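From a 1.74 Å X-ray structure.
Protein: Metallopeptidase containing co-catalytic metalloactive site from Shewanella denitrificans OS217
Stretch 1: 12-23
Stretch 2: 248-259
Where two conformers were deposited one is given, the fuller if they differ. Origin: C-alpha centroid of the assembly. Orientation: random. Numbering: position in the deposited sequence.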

# COMPACT_ATOMS: atom_id res chain seq x y z
N VAL A 12 13.97 6.16 10.32
CA VAL A 12 14.50 6.62 9.03
C VAL A 12 15.62 5.67 8.50
O VAL A 12 16.40 5.15 9.30
CB VAL A 12 15.03 8.05 9.18
CG1 VAL A 12 15.80 8.48 7.99
CG2 VAL A 12 13.86 9.05 9.46
N TRP A 13 15.75 5.55 7.18
CA TRP A 13 16.75 4.69 6.52
C TRP A 13 17.39 5.46 5.35
O TRP A 13 16.82 6.43 4.86
CB TRP A 13 16.10 3.39 6.02
CG TRP A 13 15.52 2.57 7.13
CD1 TRP A 13 16.16 1.60 7.88
CD2 TRP A 13 14.18 2.66 7.66
NE1 TRP A 13 15.30 1.10 8.83
CE2 TRP A 13 14.09 1.73 8.73
CE3 TRP A 13 13.04 3.43 7.32
CZ2 TRP A 13 12.89 1.52 9.44
CZ3 TRP A 13 11.86 3.23 8.04
CH2 TRP A 13 11.79 2.27 9.08
N GLN A 14 18.59 5.04 4.93
CA GLN A 14 19.15 5.51 3.67
C GLN A 14 18.77 4.53 2.57
O GLN A 14 18.69 3.32 2.80
CB GLN A 14 20.68 5.65 3.73
CG GLN A 14 21.18 6.59 4.80
CD GLN A 14 20.39 7.91 4.86
OE1 GLN A 14 20.00 8.49 3.82
NE2 GLN A 14 20.16 8.38 6.09
N SER A 15 18.47 5.08 1.40
CA SER A 15 18.26 4.26 0.21
C SER A 15 19.41 4.46 -0.74
O SER A 15 19.73 5.58 -1.10
CB SER A 15 16.99 4.69 -0.50
OG SER A 15 16.80 3.92 -1.69
N GLU A 16 20.02 3.36 -1.17
CA GLU A 16 20.96 3.41 -2.28
C GLU A 16 20.22 3.46 -3.63
O GLU A 16 20.73 4.07 -4.55
CB GLU A 16 21.92 2.23 -2.24
CG GLU A 16 23.10 2.37 -3.19
N ILE A 17 19.06 2.81 -3.75
CA ILE A 17 18.29 2.82 -4.99
C ILE A 17 17.95 4.26 -5.34
O ILE A 17 18.11 4.66 -6.49
CB ILE A 17 16.96 2.00 -4.88
CG1 ILE A 17 17.24 0.48 -4.66
CG2 ILE A 17 16.03 2.27 -6.10
CD1 ILE A 17 15.97 -0.38 -4.37
N PHE A 18 17.51 5.03 -4.34
CA PHE A 18 17.03 6.40 -4.60
C PHE A 18 18.05 7.48 -4.24
O PHE A 18 17.84 8.67 -4.53
CB PHE A 18 15.65 6.59 -3.96
CG PHE A 18 14.59 5.70 -4.56
CD1 PHE A 18 14.04 6.02 -5.80
CD2 PHE A 18 14.20 4.54 -3.93
CE1 PHE A 18 13.09 5.19 -6.39
CE2 PHE A 18 13.27 3.70 -4.49
CZ PHE A 18 12.70 4.02 -5.72
N ASN A 19 19.15 7.06 -3.64
CA ASN A 19 20.21 7.96 -3.18
C ASN A 19 19.69 9.07 -2.29
O ASN A 19 20.05 10.24 -2.45
CB ASN A 19 21.00 8.54 -4.36
CG ASN A 19 22.31 9.18 -3.94
OD1 ASN A 19 22.84 8.90 -2.84
ND2 ASN A 19 22.86 10.03 -4.81
N CYS A 20 18.83 8.71 -1.35
CA CYS A 20 18.34 9.68 -0.42
C CYS A 20 17.87 9.00 0.83
O CYS A 20 17.84 7.78 0.91
CB CYS A 20 17.19 10.45 -1.07
SG CYS A 20 15.77 9.46 -1.44
N GLN A 21 17.49 9.80 1.81
CA GLN A 21 16.87 9.29 3.00
C GLN A 21 15.40 8.98 2.77
O GLN A 21 14.70 9.61 1.93
CB GLN A 21 16.98 10.33 4.11
CG GLN A 21 16.86 9.73 5.50
CD GLN A 21 17.59 10.63 6.56
OE1 GLN A 21 18.70 10.34 6.95
NE2 GLN A 21 16.95 11.72 6.97
N SER A 22 14.92 8.03 3.56
CA SER A 22 13.59 7.54 3.40
C SER A 22 12.46 8.54 3.63
O SER A 22 11.36 8.30 3.18
CB SER A 22 13.38 6.28 4.26
OG SER A 22 13.58 6.51 5.61
N ASN A 23 12.72 9.61 4.39
CA ASN A 23 11.72 10.63 4.69
C ASN A 23 11.89 11.88 3.84
O ASN A 23 11.33 12.93 4.17
CB ASN A 23 11.66 10.97 6.18
CG ASN A 23 12.88 11.69 6.65
OD1 ASN A 23 13.95 11.53 6.04
ND2 ASN A 23 12.77 12.50 7.70
N PRO A 248 9.24 -6.55 6.82
CA PRO A 248 9.87 -6.36 8.12
C PRO A 248 10.76 -5.12 8.17
O PRO A 248 11.73 -5.03 7.39
CB PRO A 248 10.73 -7.61 8.27
CG PRO A 248 10.93 -8.13 6.87
CD PRO A 248 9.85 -7.63 6.03
N GLY A 249 10.49 -4.22 9.10
CA GLY A 249 11.23 -2.95 9.15
C GLY A 249 12.65 -3.03 9.69
O GLY A 249 13.45 -2.06 9.56
N GLN A 250 12.96 -4.15 10.33
CA GLN A 250 14.29 -4.37 10.89
C GLN A 250 15.25 -4.95 9.88
O GLN A 250 16.37 -5.27 10.23
CB GLN A 250 14.20 -5.27 12.13
CG GLN A 250 13.52 -4.55 13.28
CD GLN A 250 14.19 -3.23 13.57
OE1 GLN A 250 15.39 -3.19 13.89
NE2 GLN A 250 13.45 -2.12 13.41
N GLU A 251 14.81 -5.10 8.64
CA GLU A 251 15.62 -5.60 7.56
C GLU A 251 16.09 -4.45 6.66
O GLU A 251 15.77 -3.29 6.91
CB GLU A 251 14.84 -6.69 6.79
CG GLU A 251 15.06 -8.09 7.38
CD GLU A 251 16.47 -8.66 7.08
OE1 GLU A 251 17.48 -8.08 7.54
OE2 GLU A 251 16.58 -9.69 6.37
N ASP A 252 16.93 -4.77 5.67
CA ASP A 252 17.55 -3.79 4.79
C ASP A 252 16.50 -3.02 3.95
O ASP A 252 15.65 -3.62 3.31
CB ASP A 252 18.59 -4.49 3.88
CG ASP A 252 19.18 -3.55 2.84
OD1 ASP A 252 20.16 -2.83 3.16
OD2 ASP A 252 18.67 -3.51 1.69
N PHE A 253 16.60 -1.70 3.97
CA PHE A 253 15.60 -0.85 3.37
C PHE A 253 15.44 -1.13 1.90
O PHE A 253 14.35 -1.30 1.42
CB PHE A 253 15.94 0.64 3.58
CG PHE A 253 14.86 1.57 3.11
CD1 PHE A 253 13.68 1.69 3.81
CD2 PHE A 253 14.99 2.26 1.91
CE1 PHE A 253 12.67 2.52 3.37
CE2 PHE A 253 13.98 3.09 1.46
CZ PHE A 253 12.82 3.22 2.17
N ASP A 254 16.55 -1.20 1.19
CA ASP A 254 16.47 -1.40 -0.26
C ASP A 254 15.91 -2.79 -0.63
O ASP A 254 15.18 -2.93 -1.61
CB ASP A 254 17.80 -1.07 -0.93
CG ASP A 254 18.03 0.47 -1.06
OD1 ASP A 254 17.03 1.25 -1.08
OD2 ASP A 254 19.21 0.89 -1.14
N ARG A 255 16.18 -3.79 0.19
CA ARG A 255 15.51 -5.07 0.03
C ARG A 255 14.00 -4.97 0.29
O ARG A 255 13.20 -5.72 -0.29
CB ARG A 255 16.12 -6.09 1.00
CG ARG A 255 15.91 -7.52 0.60
CD ARG A 255 16.94 -8.45 1.26
NE ARG A 255 16.68 -9.83 0.89
CZ ARG A 255 17.00 -10.37 -0.29
NH1 ARG A 255 17.61 -9.66 -1.23
NH2 ARG A 255 16.69 -11.64 -0.52
N ARG A 256 13.59 -4.10 1.21
CA ARG A 256 12.16 -3.94 1.48
C ARG A 256 11.48 -3.26 0.33
O ARG A 256 10.40 -3.66 -0.03
CB ARG A 256 11.91 -3.13 2.76
CG ARG A 256 12.08 -3.99 4.06
CD ARG A 256 12.80 -3.21 5.14
NE ARG A 256 12.11 -1.98 5.45
CZ ARG A 256 12.64 -0.97 6.15
NH1 ARG A 256 13.85 -1.09 6.65
NH2 ARG A 256 11.99 0.16 6.30
N VAL A 257 12.20 -2.34 -0.30
CA VAL A 257 11.72 -1.62 -1.48
C VAL A 257 11.52 -2.62 -2.59
O VAL A 257 10.44 -2.65 -3.20
CB VAL A 257 12.71 -0.51 -1.89
CG1 VAL A 257 12.34 0.05 -3.25
CG2 VAL A 257 12.73 0.62 -0.80
N GLN A 258 12.50 -3.50 -2.76
CA GLN A 258 12.43 -4.56 -3.76
C GLN A 258 11.29 -5.54 -3.52
O GLN A 258 10.59 -5.90 -4.47
CB GLN A 258 13.78 -5.30 -3.88
CG GLN A 258 14.84 -4.43 -4.53
CD GLN A 258 16.26 -4.96 -4.33
OE1 GLN A 258 16.56 -5.66 -3.34
NE2 GLN A 258 17.13 -4.66 -5.27
N ALA A 259 11.10 -5.97 -2.28
CA ALA A 259 10.05 -6.89 -1.91
C ALA A 259 8.64 -6.30 -2.15
O ALA A 259 7.76 -7.00 -2.67
CB ALA A 259 10.21 -7.36 -0.45

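Stretch 1 is a hairpin-like segment with two short strands, residues 14-15 and 20-21. Backbone bonds tie its two sides together: Ser 22 N donates to Trp 13 O at 2.8 Å, and Ser 15 N donates to Cys 20 O at 2.8 Å. A return bond from Cys 20 N to Ser 15 O is weak, at 3.3 Å. The loop between the strands carries Glu 16, Ile 17, Phe 18 and Asn 19.

Stretch 2 opens with a type I beta turn from Pro 248 to Glu 251. A helix follows from Phe 253 and runs past the end of the stretch. Asp 252 is its N-cap: Asp 252 OD2 accepts from Arg 255 N at 2.9 Å. The first turn of this helix lies beside stretch 1. The CA atoms of Trp 13 and Phe 253 are 6.5 Å apart, and those of Ser 15 and Asp 254 are 6.0 Å apart. Together the two stretches bury 512 Å² of surface, both sides summed.

Asp 254 makes all three hydrogen bonds across the contact. Its CA-to-CB bond points toward stretch 1, and its carboxylate meets the start of the loop. Ser 15 OG donates to Asp 254 OD1 at 2.7 Å. Asp 254 OD2 accepts from two successive backbone amides, Glu 16 N at 2.6 Å and Ile 17 N at 3.2 Å. Both carboxylate oxygens are therefore used. Ser 15 OG also accepts from Phe 18 N at 3.0 Å, so the same hydroxyl braces the loop from within. The outer end of the Glu 16 side chain is not modelled.

Phe 253 is buried and fills the space beside the hairpin. Trp 13 CB lies 3.6 Å from Phe 253 CG, and Ser 22 CB lies 3.7 Å from Phe 253 CZ. Ser 15 CB adds a contact to Phe 253 CE2 at 3.9 Å. The Phe 253 ring and the five-membered ring of Trp 13 are nearly parallel, with planes at 10°. They are slid apart, with centroids separated by 5.6 Å, so they barely overlap.

Trp 13 also receives Arg 256 over one face. Arg 256 CZ sits 4.1 Å from the centroid of the six-membered ring, 15° off the ring normal. This is a cation-pi contact, in which the positive guanidinium meets the electron-rich face of the indole. Trp 13 NE1 and Arg 256 NH1 approach to 3.4 Å, but both are donors and do not bond. Arg 256 NH1 instead donates to Glu 251 O at 2.9 Å, which helps hold the guanidinium in place. The indole also packs near the turn, with Trp 13 CZ2 at 3.6 Å from Gly 249 O.

Further along the helix the contact becomes apolar. Ile 17 CD1 packs 3.8 Å from Val 257 CG1. The same methyl of Val 257, CG1, meets the edge of the Phe 18 ring, 4.0 Å from Phe 18 CE2.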